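Local coordinates for protein putative translation initiation inhibitor (Salmonella typhimurium, PDB 3GTZ) that is of unknown function but is a putative translation initiation inhibitor of the RutC (YjgF-like) family, assembled from three copies of the chain, at residues A[24-29]-A[49-54]; A[67-70]-A[74-77]; A[29-34]-A[41-46]. One frame throughout, in Å; residues are numbered along the deposited sequence.

Interaction 1: residues A[24-29]-A[49-54]; sequences LWYTGV and DAVLEK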
ATOM      1  N   LEU A  24       1.871  -7.382 -11.260  1.00 40.82           N
ATOM      2  CA  LEU A  24       0.552  -6.941 -11.667  1.00 40.52           C
ATOM      3  C   LEU A  24      -0.062  -6.290 -10.446  1.00 40.74           C
ATOM      4  O   LEU A  24       0.018  -6.837  -9.326  1.00 40.59           O
ATOM      5  CB  LEU A  24      -0.300  -8.140 -12.098  1.00 39.94           C
ATOM      6  CG  LEU A  24      -1.772  -7.856 -12.476  1.00 41.26           C
ATOM      7  CD1 LEU A  24      -2.381  -8.942 -13.444  1.00 38.31           C
ATOM      8  CD2 LEU A  24      -2.627  -7.704 -11.225  1.00 39.46           C
ATOM      9  N   TRP A  25      -0.657  -5.122 -10.658  1.00 41.05           N
ATOM     10  CA  TRP A  25      -1.281  -4.342  -9.596  1.00 41.04           C
ATOM     11  C   TRP A  25      -2.732  -4.136  -9.991  1.00 41.77           C
ATOM     12  O   TRP A  25      -3.037  -3.909 -11.188  1.00 41.25           O
ATOM     13  CB  TRP A  25      -0.661  -2.982  -9.521  1.00 40.59           C
ATOM     14  CG  TRP A  25       0.661  -2.878  -8.886  1.00 40.58           C
ATOM     15  CD1 TRP A  25       0.921  -2.495  -7.589  1.00 39.73           C
ATOM     16  CD2 TRP A  25       1.929  -3.036  -9.516  1.00 38.43           C
ATOM     17  NE1 TRP A  25       2.269  -2.466  -7.363  1.00 39.08           N
ATOM     18  CE2 TRP A  25       2.917  -2.781  -8.530  1.00 40.35           C
ATOM     19  CE3 TRP A  25       2.329  -3.380 -10.801  1.00 39.48           C
ATOM     20  CZ2 TRP A  25       4.293  -2.856  -8.800  1.00 40.91           C
ATOM     21  CZ3 TRP A  25       3.723  -3.489 -11.074  1.00 39.78           C
ATOM     22  CH2 TRP A  25       4.674  -3.216 -10.083  1.00 40.80           C
ATOM     23  N   TYR A  26      -3.609  -4.162  -8.988  1.00 42.39           N
ATOM     24  CA  TYR A  26      -5.050  -4.085  -9.201  1.00 42.58           C
ATOM     25  C   TYR A  26      -5.744  -3.801  -7.907  1.00 43.20           C
ATOM     26  O   TYR A  26      -5.303  -4.253  -6.880  1.00 42.30           O
ATOM     27  CB  TYR A  26      -5.547  -5.442  -9.699  1.00 43.03           C
ATOM     28  CG  TYR A  26      -7.045  -5.563  -9.839  1.00 43.05           C
ATOM     29  CD1 TYR A  26      -7.718  -4.886 -10.859  1.00 42.82           C
ATOM     30  CD2 TYR A  26      -7.787  -6.364  -8.980  1.00 42.70           C
ATOM     31  CE1 TYR A  26      -9.092  -4.993 -11.018  1.00 42.50           C
ATOM     32  CE2 TYR A  26      -9.184  -6.461  -9.110  1.00 42.90           C
ATOM     33  CZ  TYR A  26      -9.824  -5.788 -10.147  1.00 44.31           C
ATOM     34  OH  TYR A  26     -11.203  -5.902 -10.331  1.00 45.79           O
ATOM     35  N   THR A  27      -6.880  -3.121  -7.981  1.00 45.06           N
ATOM     36  CA  THR A  27      -7.705  -2.833  -6.834  1.00 46.50           C
ATOM     37  C   THR A  27      -9.120  -3.293  -7.139  1.00 47.35           C
ATOM     38  O   THR A  27      -9.725  -2.825  -8.077  1.00 48.26           O
ATOM     39  CB  THR A  27      -7.700  -1.310  -6.504  1.00 47.45           C
ATOM     40  OG1 THR A  27      -6.515  -0.980  -5.750  1.00 47.38           O
ATOM     41  CG2 THR A  27      -8.954  -0.924  -5.672  1.00 48.26           C
ATOM     42  N   GLY A  28      -9.669  -4.195  -6.344  1.00 47.89           N
ATOM     43  CA  GLY A  28     -11.007  -4.657  -6.612  1.00 48.29           C
ATOM     44  C   GLY A  28     -11.986  -3.868  -5.784  1.00 49.46           C
ATOM     45  O   GLY A  28     -11.756  -3.619  -4.606  1.00 48.13           O
ATOM     46  N   VAL A  29     -13.071  -3.459  -6.425  1.00 51.47           N
ATOM     47  CA  VAL A  29     -14.136  -2.756  -5.763  1.00 53.34           C
ATOM     48  C   VAL A  29     -15.451  -3.473  -6.052  1.00 54.28           C
ATOM     49  O   VAL A  29     -15.571  -4.161  -7.075  1.00 54.14           O
ATOM     50  CB  VAL A  29     -14.187  -1.275  -6.214  1.00 53.84           C
ATOM     51  CG1 VAL A  29     -12.788  -0.681  -6.214  1.00 53.79           C
ATOM     52  CG2 VAL A  29     -14.795  -1.160  -7.593  1.00 54.99           C
ATOM     53  N   ASP A  49      -9.837 -13.014  -9.435  1.00 43.36           N
ATOM     54  CA  ASP A  49      -9.558 -14.224 -10.225  1.00 43.82           C
ATOM     55  C   ASP A  49      -9.654 -13.973 -11.737  1.00 43.71           C
ATOM     56  O   ASP A  49      -8.716 -14.252 -12.492  1.00 43.75           O
ATOM     57  CB  ASP A  49     -10.522 -15.347  -9.865  1.00 43.78           C
ATOM     58  CG  ASP A  49     -10.425 -15.758  -8.419  1.00 44.80           C
ATOM     59  OD1 ASP A  49      -9.486 -15.315  -7.721  1.00 45.41           O
ATOM     60  OD2 ASP A  49     -11.313 -16.504  -7.974  1.00 47.38           O
ATOM     61  N   ALA A  50     -10.779 -13.421 -12.155  1.00 43.71           N
ATOM     62  CA  ALA A  50     -11.046 -13.175 -13.572  1.00 44.14           C
ATOM     63  C   ALA A  50      -9.961 -12.309 -14.194  1.00 44.59           C
ATOM     64  O   ALA A  50      -9.450 -12.635 -15.265  1.00 45.26           O
ATOM     65  CB  ALA A  50     -12.415 -12.519 -13.754  1.00 43.54           C
ATOM     66  N   VAL A  51      -9.625 -11.218 -13.502  1.00 44.46           N
ATOM     67  CA  VAL A  51      -8.532 -10.326 -13.877  1.00 43.95           C
ATOM     68  C   VAL A  51      -7.217 -11.075 -13.941  1.00 44.62           C
ATOM     69  O   VAL A  51      -6.514 -10.921 -14.891  1.00 45.33           O
ATOM     70  CB  VAL A  51      -8.403  -9.127 -12.852  1.00 44.19           C
ATOM     71  CG1 VAL A  51      -6.975  -8.618 -12.741  1.00 41.08           C
ATOM     72  CG2 VAL A  51      -9.382  -8.009 -13.208  1.00 42.87           C
ATOM     73  N   LEU A  52      -6.876 -11.872 -12.924  1.00 45.42           N
ATOM     74  CA  LEU A  52      -5.610 -12.603 -12.927  1.00 46.13           C
ATOM     75  C   LEU A  52      -5.536 -13.630 -14.068  1.00 48.05           C
ATOM     76  O   LEU A  52      -4.480 -13.790 -14.682  1.00 47.81           O
ATOM     77  CB  LEU A  52      -5.337 -13.290 -11.581  1.00 45.68           C
ATOM     78  CG  LEU A  52      -5.067 -12.430 -10.345  1.00 44.15           C
ATOM     79  CD1 LEU A  52      -5.037 -13.284  -9.096  1.00 43.31           C
ATOM     80  CD2 LEU A  52      -3.762 -11.689 -10.500  1.00 41.04           C
ATOM     81  N   GLU A  53      -6.636 -14.305 -14.387  1.00 50.23           N
ATOM     82  CA  GLU A  53      -6.535 -15.345 -15.421  1.00 53.28           C
ATOM     83  C   GLU A  53      -6.589 -14.812 -16.850  1.00 52.85           C
ATOM     84  O   GLU A  53      -5.990 -15.384 -17.753  1.00 52.35           O
ATOM     85  CB  GLU A  53      -7.399 -16.616 -15.148  1.00 53.41           C
ATOM     86  CG  GLU A  53      -8.855 -16.466 -14.789  1.00 56.57           C
ATOM     87  CD  GLU A  53      -9.275 -17.439 -13.649  1.00 58.28           C
ATOM     88  OE1 GLU A  53      -8.382 -17.885 -12.897  1.00 63.76           O
ATOM     89  OE2 GLU A  53     -10.489 -17.745 -13.489  1.00 65.05           O
ATOM     90  N   LYS A  54      -7.198 -13.652 -17.035  1.00 54.09           N
ATOM     91  CA  LYS A  54      -7.184 -12.991 -18.333  1.00 53.97           C
ATOM     92  C   LYS A  54      -5.731 -12.713 -18.743  1.00 53.75           C
ATOM     93  O   LYS A  54      -5.434 -12.718 -19.934  1.00 53.53           O
ATOM     94  CB  LYS A  54      -8.035 -11.703 -18.281  1.00 55.52           C
ATOM     95  CG  LYS A  54      -8.100 -10.877 -19.576  1.00 57.26           C
ATOM     96  CD  LYS A  54      -9.421 -11.092 -20.345  1.00 61.99           C
ATOM     97  CE  LYS A  54      -9.376 -10.418 -21.783  1.00 63.36           C
ATOM     98  NZ  LYS A  54     -10.478 -10.862 -22.761  1.00 63.75           N
TER

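Interaction 2: residues A[67-70]-A[74-77]; sequences IFLS and DFAA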
ATOM      1  N   ILE A  67      -6.932  -5.415   2.510  1.00 47.79           N
ATOM      2  CA  ILE A  67      -8.381  -5.325   2.524  1.00 48.04           C
ATOM      3  C   ILE A  67      -8.782  -4.116   3.364  1.00 48.31           C
ATOM      4  O   ILE A  67      -8.408  -4.016   4.519  1.00 47.85           O
ATOM      5  CB  ILE A  67      -8.978  -6.602   3.141  1.00 47.69           C
ATOM      6  CG1 ILE A  67      -8.493  -7.837   2.366  1.00 49.69           C
ATOM      7  CG2 ILE A  67     -10.461  -6.569   3.107  1.00 47.36           C
ATOM      8  CD1 ILE A  67      -9.176  -9.153   2.804  1.00 49.34           C
ATOM      9  N   PHE A  68      -9.515  -3.187   2.765  1.00 49.15           N
ATOM     10  CA  PHE A  68     -10.048  -2.038   3.476  1.00 49.56           C
ATOM     11  C   PHE A  68     -11.534  -2.264   3.681  1.00 50.15           C
ATOM     12  O   PHE A  68     -12.252  -2.538   2.747  1.00 49.67           O
ATOM     13  CB  PHE A  68      -9.824  -0.761   2.694  1.00 49.77           C
ATOM     14  CG  PHE A  68      -8.380  -0.384   2.533  1.00 49.50           C
ATOM     15  CD1 PHE A  68      -7.711   0.252   3.540  1.00 50.30           C
ATOM     16  CD2 PHE A  68      -7.696  -0.664   1.353  1.00 52.18           C
ATOM     17  CE1 PHE A  68      -6.363   0.616   3.401  1.00 51.95           C
ATOM     18  CE2 PHE A  68      -6.347  -0.302   1.191  1.00 52.74           C
ATOM     19  CZ  PHE A  68      -5.679   0.338   2.221  1.00 51.47           C
ATOM     20  N   LEU A  69     -11.981  -2.190   4.929  1.00 51.69           N
ATOM     21  CA  LEU A  69     -13.409  -2.310   5.264  1.00 51.96           C
ATOM     22  C   LEU A  69     -13.875  -0.975   5.767  1.00 52.34           C
ATOM     23  O   LEU A  69     -13.152  -0.327   6.500  1.00 52.26           O
ATOM     24  CB  LEU A  69     -13.600  -3.339   6.373  1.00 51.42           C
ATOM     25  CG  LEU A  69     -13.283  -4.793   6.029  1.00 52.01           C
ATOM     26  CD1 LEU A  69     -13.001  -5.551   7.291  1.00 51.49           C
ATOM     27  CD2 LEU A  69     -14.401  -5.470   5.216  1.00 50.50           C
ATOM     28  N   SER A  70     -15.082  -0.578   5.412  1.00 53.15           N
ATOM     29  CA  SER A  70     -15.655   0.647   5.944  1.00 54.62           C
ATOM     30  C   SER A  70     -16.107   0.546   7.422  1.00 56.04           C
ATOM     31  O   SER A  70     -16.222   1.564   8.112  1.00 55.80           O
ATOM     32  CB  SER A  70     -16.815   1.108   5.057  1.00 54.55           C
ATOM     33  OG  SER A  70     -17.898   0.227   5.140  1.00 56.55           O
ATOM     34  N   ASP A  74     -17.808  -5.644   9.965  1.00 55.97           N
ATOM     35  CA  ASP A  74     -17.791  -6.485   8.771  1.00 55.29           C
ATOM     36  C   ASP A  74     -16.593  -7.413   8.698  1.00 54.29           C
ATOM     37  O   ASP A  74     -16.541  -8.224   7.804  1.00 53.74           O
ATOM     38  CB  ASP A  74     -17.892  -5.616   7.508  1.00 54.66           C
ATOM     39  CG  ASP A  74     -19.296  -5.094   7.287  1.00 54.72           C
ATOM     40  OD1 ASP A  74     -20.254  -5.757   7.759  1.00 53.68           O
ATOM     41  OD2 ASP A  74     -19.454  -4.028   6.647  1.00 52.85           O
ATOM     42  N   PHE A  75     -15.671  -7.333   9.653  1.00 54.48           N
ATOM     43  CA  PHE A  75     -14.500  -8.245   9.692  1.00 55.03           C
ATOM     44  C   PHE A  75     -14.850  -9.752   9.519  1.00 54.84           C
ATOM     45  O   PHE A  75     -14.169 -10.473   8.781  1.00 55.52           O
ATOM     46  CB  PHE A  75     -13.707  -8.089  11.001  1.00 56.04           C
ATOM     47  CG  PHE A  75     -12.761  -6.893  11.046  1.00 57.74           C
ATOM     48  CD1 PHE A  75     -11.899  -6.601  10.005  1.00 59.55           C
ATOM     49  CD2 PHE A  75     -12.673  -6.097  12.192  1.00 61.11           C
ATOM     50  CE1 PHE A  75     -10.992  -5.508  10.082  1.00 58.87           C
ATOM     51  CE2 PHE A  75     -11.769  -5.012  12.266  1.00 59.31           C
ATOM     52  CZ  PHE A  75     -10.943  -4.721  11.204  1.00 59.09           C
ATOM     53  N   ALA A  76     -15.885 -10.229  10.202  1.00 53.85           N
ATOM     54  CA  ALA A  76     -16.197 -11.657  10.203  1.00 53.75           C
ATOM     55  C   ALA A  76     -16.775 -12.050   8.863  1.00 52.63           C
ATOM     56  O   ALA A  76     -16.473 -13.113   8.351  1.00 52.83           O
ATOM     57  CB  ALA A  76     -17.183 -12.056  11.369  1.00 52.93           C
ATOM     58  N   ALA A  77     -17.619 -11.195   8.311  1.00 51.87           N
ATOM     59  CA  ALA A  77     -18.206 -11.462   7.010  1.00 51.28           C
ATOM     60  C   ALA A  77     -17.135 -11.551   5.916  1.00 51.36           C
ATOM     61  O   ALA A  77     -17.181 -12.455   5.107  1.00 50.23           O
ATOM     62  CB  ALA A  77     -19.211 -10.458   6.685  1.00 50.65           C
TER

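Interaction 3: residues A[29-34]-A[41-46]; sequences VPENLD and TANTLA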
ATOM      1  N   VAL A  29     -13.071  -3.459  -6.425  1.00 51.47           N
ATOM      2  CA  VAL A  29     -14.136  -2.756  -5.763  1.00 53.34           C
ATOM      3  C   VAL A  29     -15.451  -3.473  -6.052  1.00 54.28           C
ATOM      4  O   VAL A  29     -15.571  -4.161  -7.075  1.00 54.14           O
ATOM      5  CB  VAL A  29     -14.187  -1.275  -6.214  1.00 53.84           C
ATOM      6  CG1 VAL A  29     -12.788  -0.681  -6.214  1.00 53.79           C
ATOM      7  CG2 VAL A  29     -14.795  -1.160  -7.593  1.00 54.99           C
ATOM      8  N   PRO A  30     -16.433  -3.347  -5.142  1.00 55.88           N
ATOM      9  CA  PRO A  30     -17.691  -4.085  -5.315  1.00 57.31           C
ATOM     10  C   PRO A  30     -18.556  -3.701  -6.539  1.00 57.99           C
ATOM     11  O   PRO A  30     -18.508  -2.570  -7.021  1.00 57.41           O
ATOM     12  CB  PRO A  30     -18.425  -3.813  -4.001  1.00 57.17           C
ATOM     13  CG  PRO A  30     -17.373  -3.349  -3.054  1.00 56.28           C
ATOM     14  CD  PRO A  30     -16.431  -2.590  -3.887  1.00 55.37           C
ATOM     15  N   GLU A  31     -19.330  -4.670  -7.038  1.00 59.27           N
ATOM     16  CA  GLU A  31     -20.263  -4.431  -8.145  1.00 60.30           C
ATOM     17  C   GLU A  31     -21.670  -4.110  -7.628  1.00 60.21           C
ATOM     18  O   GLU A  31     -22.276  -3.146  -8.055  1.00 60.05           O
ATOM     19  CB  GLU A  31     -20.305  -5.633  -9.092  1.00 60.37           C
ATOM     20  CG  GLU A  31     -19.318  -5.520 -10.273  1.00 63.07           C
ATOM     21  CD  GLU A  31     -18.998  -6.882 -10.953  1.00 64.46           C
ATOM     22  OE1 GLU A  31     -19.551  -7.931 -10.510  1.00 66.95           O
ATOM     23  OE2 GLU A  31     -18.181  -6.882 -11.922  1.00 69.32           O
ATOM     24  N   ASN A  32     -22.176  -4.928  -6.706  1.00 60.24           N
ATOM     25  CA  ASN A  32     -23.519  -4.755  -6.146  1.00 59.55           C
ATOM     26  C   ASN A  32     -23.451  -3.876  -4.906  1.00 58.85           C
ATOM     27  O   ASN A  32     -23.004  -4.305  -3.846  1.00 58.38           O
ATOM     28  CB  ASN A  32     -24.118  -6.127  -5.807  1.00 59.90           C
ATOM     29  CG  ASN A  32     -25.649  -6.085  -5.512  1.00 61.59           C
ATOM     30  OD1 ASN A  32     -26.313  -5.022  -5.518  1.00 61.76           O
ATOM     31  ND2 ASN A  32     -26.206  -7.281  -5.260  1.00 65.00           N
ATOM     32  N   LEU A  33     -23.913  -2.645  -5.053  1.00 58.29           N
ATOM     33  CA  LEU A  33     -23.774  -1.633  -4.013  1.00 58.03           C
ATOM     34  C   LEU A  33     -24.714  -1.868  -2.841  1.00 58.11           C
ATOM     35  O   LEU A  33     -24.387  -1.482  -1.707  1.00 58.81           O
ATOM     36  CB  LEU A  33     -23.965  -0.215  -4.589  1.00 57.67           C
ATOM     37  CG  LEU A  33     -22.959   0.304  -5.639  1.00 57.56           C
ATOM     38  CD1 LEU A  33     -23.390   1.714  -6.168  1.00 54.89           C
ATOM     39  CD2 LEU A  33     -21.495   0.300  -5.131  1.00 53.86           C
ATOM     40  N   ASP A  34     -25.850  -2.516  -3.089  1.00 57.93           N
ATOM     41  CA  ASP A  34     -26.788  -2.885  -2.005  1.00 58.38           C
ATOM     42  C   ASP A  34     -26.471  -4.236  -1.304  1.00 57.71           C
ATOM     43  O   ASP A  34     -27.104  -4.603  -0.307  1.00 58.37           O
ATOM     44  CB  ASP A  34     -28.221  -2.891  -2.548  1.00 58.83           C
ATOM     45  CG  ASP A  34     -28.575  -1.577  -3.250  1.00 62.01           C
ATOM     46  OD1 ASP A  34     -28.264  -0.479  -2.682  1.00 64.39           O
ATOM     47  OD2 ASP A  34     -29.145  -1.644  -4.373  1.00 64.27           O
ATOM     48  N   THR A  41     -17.377  -8.934  -0.601  1.00 44.23           N
ATOM     49  CA  THR A  41     -16.047  -9.547  -0.535  1.00 44.13           C
ATOM     50  C   THR A  41     -15.908 -10.759  -1.480  1.00 44.46           C
ATOM     51  O   THR A  41     -14.969 -10.848  -2.256  1.00 43.95           O
ATOM     52  CB  THR A  41     -15.677  -9.936   0.906  1.00 44.42           C
ATOM     53  OG1 THR A  41     -15.774  -8.774   1.744  1.00 41.46           O
ATOM     54  CG2 THR A  41     -14.239 -10.567   0.978  1.00 43.55           C
ATOM     55  N   ALA A  42     -16.860 -11.684  -1.413  1.00 45.39           N
ATOM     56  CA  ALA A  42     -16.881 -12.884  -2.275  1.00 44.64           C
ATOM     57  C   ALA A  42     -16.857 -12.524  -3.764  1.00 44.24           C
ATOM     58  O   ALA A  42     -16.144 -13.116  -4.578  1.00 44.37           O
ATOM     59  CB  ALA A  42     -18.121 -13.649  -1.976  1.00 44.49           C
ATOM     60  N   ASN A  43     -17.660 -11.534  -4.103  1.00 44.15           N
ATOM     61  CA  ASN A  43     -17.769 -11.030  -5.464  1.00 44.31           C
ATOM     62  C   ASN A  43     -16.464 -10.360  -5.900  1.00 42.87           C
ATOM     63  O   ASN A  43     -16.040 -10.516  -7.036  1.00 42.49           O
ATOM     64  CB  ASN A  43     -18.924 -10.045  -5.500  1.00 44.97           C
ATOM     65  CG  ASN A  43     -19.459  -9.770  -6.898  1.00 48.94           C
ATOM     66  OD1 ASN A  43     -18.734  -9.598  -7.841  1.00 51.13           O
ATOM     67  ND2 ASN A  43     -20.790  -9.670  -6.994  1.00 58.00           N
ATOM     68  N   THR A  44     -15.813  -9.642  -4.992  1.00 41.67           N
ATOM     69  CA  THR A  44     -14.601  -8.966  -5.358  1.00 41.49           C
ATOM     70  C   THR A  44     -13.472  -9.944  -5.545  1.00 41.40           C
ATOM     71  O   THR A  44     -12.660  -9.765  -6.441  1.00 41.74           O
ATOM     72  CB  THR A  44     -14.199  -7.865  -4.385  1.00 41.66           C
ATOM     73  OG1 THR A  44     -15.333  -7.048  -4.141  1.00 41.22           O
ATOM     74  CG2 THR A  44     -13.086  -6.980  -4.989  1.00 39.28           C
ATOM     75  N   LEU A  45     -13.432 -10.994  -4.741  1.00 41.61           N
ATOM     76  CA  LEU A  45     -12.442 -12.035  -4.939  1.00 41.32           C
ATOM     77  C   LEU A  45     -12.663 -12.753  -6.262  1.00 41.64           C
ATOM     78  O   LEU A  45     -11.701 -13.132  -6.904  1.00 40.88           O
ATOM     79  CB  LEU A  45     -12.485 -12.989  -3.786  1.00 41.39           C
ATOM     80  CG  LEU A  45     -12.051 -12.381  -2.449  1.00 40.06           C
ATOM     81  CD1 LEU A  45     -12.325 -13.387  -1.352  1.00 40.83           C
ATOM     82  CD2 LEU A  45     -10.594 -12.063  -2.488  1.00 39.86           C
ATOM     83  N   ALA A  46     -13.925 -12.935  -6.673  1.00 42.80           N
ATOM     84  CA  ALA A  46     -14.249 -13.494  -8.025  1.00 43.68           C
ATOM     85  C   ALA A  46     -13.764 -12.618  -9.154  1.00 44.27           C
ATOM     86  O   ALA A  46     -13.263 -13.161 -10.137  1.00 45.18           O
ATOM     87  CB  ALA A  46     -15.737 -13.785  -8.210  1.00 43.21           C
TER

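Interaction 1: residues A[24-29]-A[49-54]
Y26 and V51 make the aromatic part of this contact, in which strand 23-28 lies against the C-terminal part of helix 37-54. The CG2 methyl of V51 sits over one face of the tyrosine ring in a CH-pi contact, 4.1 Å from the centroid of the Y26 ring and 26° off the ring normal. It is displaced toward the outer half of the ring: V51 CG2 lies 3.7 Å from Y26 CE1 and 4.0 Å from Y26 OH, so the methyl covers the phenol end rather than the root of the side chain. The first torsion of Y26 places CG anti to the backbone N (chi1 174°), which lays the ring along its own strand toward G28 and presents a face to V51 of the helix. V51 offers the methyl that stands beside its own backbone N.

The second part is purely aliphatic. L24, two residues earlier on the same side of the strand, reaches the next helix residue through branch ends, with L24 CD2 4.2 Å from L52 CD2. The CB of L52 does not head straight for the strand, and its terminal methyl closes the remaining distance. The backbones stay well apart, with 8.5 Å between Y26 CA and V51 CA, and the space is bridged by side chains.

V17 of the neighbouring strand touches L24, Y26 and V51, while A114 of strand 108-115 lies against L52, so the packing extends across three strands. On the far side of strand 23-28, W25 and T27 pack on L63 and V93 of the second subunit. One sheet face clad by helices and the other turned to a neighbouring subunit is the layered alpha/beta design of trimeric YjgF-like proteins.

Interaction 2: residues A[67-70]-A[74-77]
L69 and D74 mark the closest backbone approach, with 7.0 Å between L69 CA and D74 CA, where strand 62-69 ends and the chain turns back into helix 75-85. L69 is the final strand residue and S70 already belongs to the turn. D74 is a 3-10 residue immediately ahead of the helix, which F75 enters. At this separation contact between the two segments is made by side chains, and L69 supplies most of the surface on the strand side.

L69 is directed toward the helix start from its CB, and its two methyls divide between successive residues. CD2 goes to the aliphatic part of D74, with L69 CD2 4.2 Å from D74 CB, so the aspartate takes part through its methylene and not its carboxylate. CD1 is directed at the CD1-CE1 side of the F75 ring and meets it obliquely; the modelled spacing there is doubtful. The contact belongs to the beta-alpha-beta unit made by strand 62-69, helix 75-85 and the parallel strand 93-98, and lies at the tight turn from its first strand into its helix.

F75 leaves the helix with its CG beside its own backbone N (chi1 -80°), and the end of its ring comes nearer the strand than the direction of its CB suggests. T96 of strand 93-98 touches both L69 and F75, and M78, one helical turn on, also packs on L69. Beyond them the F75 side chain packs on L101 of the third subunit.

Interaction 3: residues A[29-34]-A[41-46]
T44 lies against the chain leaving strand 23-28, its two branches touching successive residues. The backbones come close here, P30 CA being 5.8 Å from T44 CA. The methyl approaches backbone, with T44 CG2 3.8 Å from V29 N, while T44 OG1 is 4.0 Å from P30 CA in a plain packing contact. The hydroxyl is bonded within its own helix, to Q40 O one turn back; with OG1 beside the backbone N (chi1 -49°), the methyl is left facing the loop.

One residue further along the loop, E31 extends toward N43, the residue before T44, from the more exposed side. The two side chains cross at about a right angle, and the carboxylate and amide planes are likewise nearly perpendicular (89°).

Further side chains of the same helix hold the loop: Q47 NE2 bonds to V29 O, Q40 NE2 to N32 O, and E39 OE2 accepts from N32 ND2. Y106 packs against V29 and P30. This irregular loop folded back along the helix it precedes is the strand-to-helix connection of a beta-alpha-beta crossover, here running from strand 23-28 through helix 37-54 to the parallel strand 62-69.

In the fold
After strands 6-10 and 15-20 the chain enters strand 23-28, where interaction 1 opens. Its end runs into the 29-34 loop, V29 being shared with interaction 3, which closes first, on the middle of helix 37-54. Interaction 1 closes later on the same helix, so interaction 3 is nested inside its loop; the two touch where G28 C lies 3.4 Å from T44 CG2. Interaction 2 follows in series, spanning a short turn between strand 62-69 and helix 75-85, its centre about 19 Å from that of interaction 1. Interactions 1 and 2 tie helices 37-54 and 75-85 to the one mixed sheet, while interaction 3 holds the connecting loop on helix 37-54.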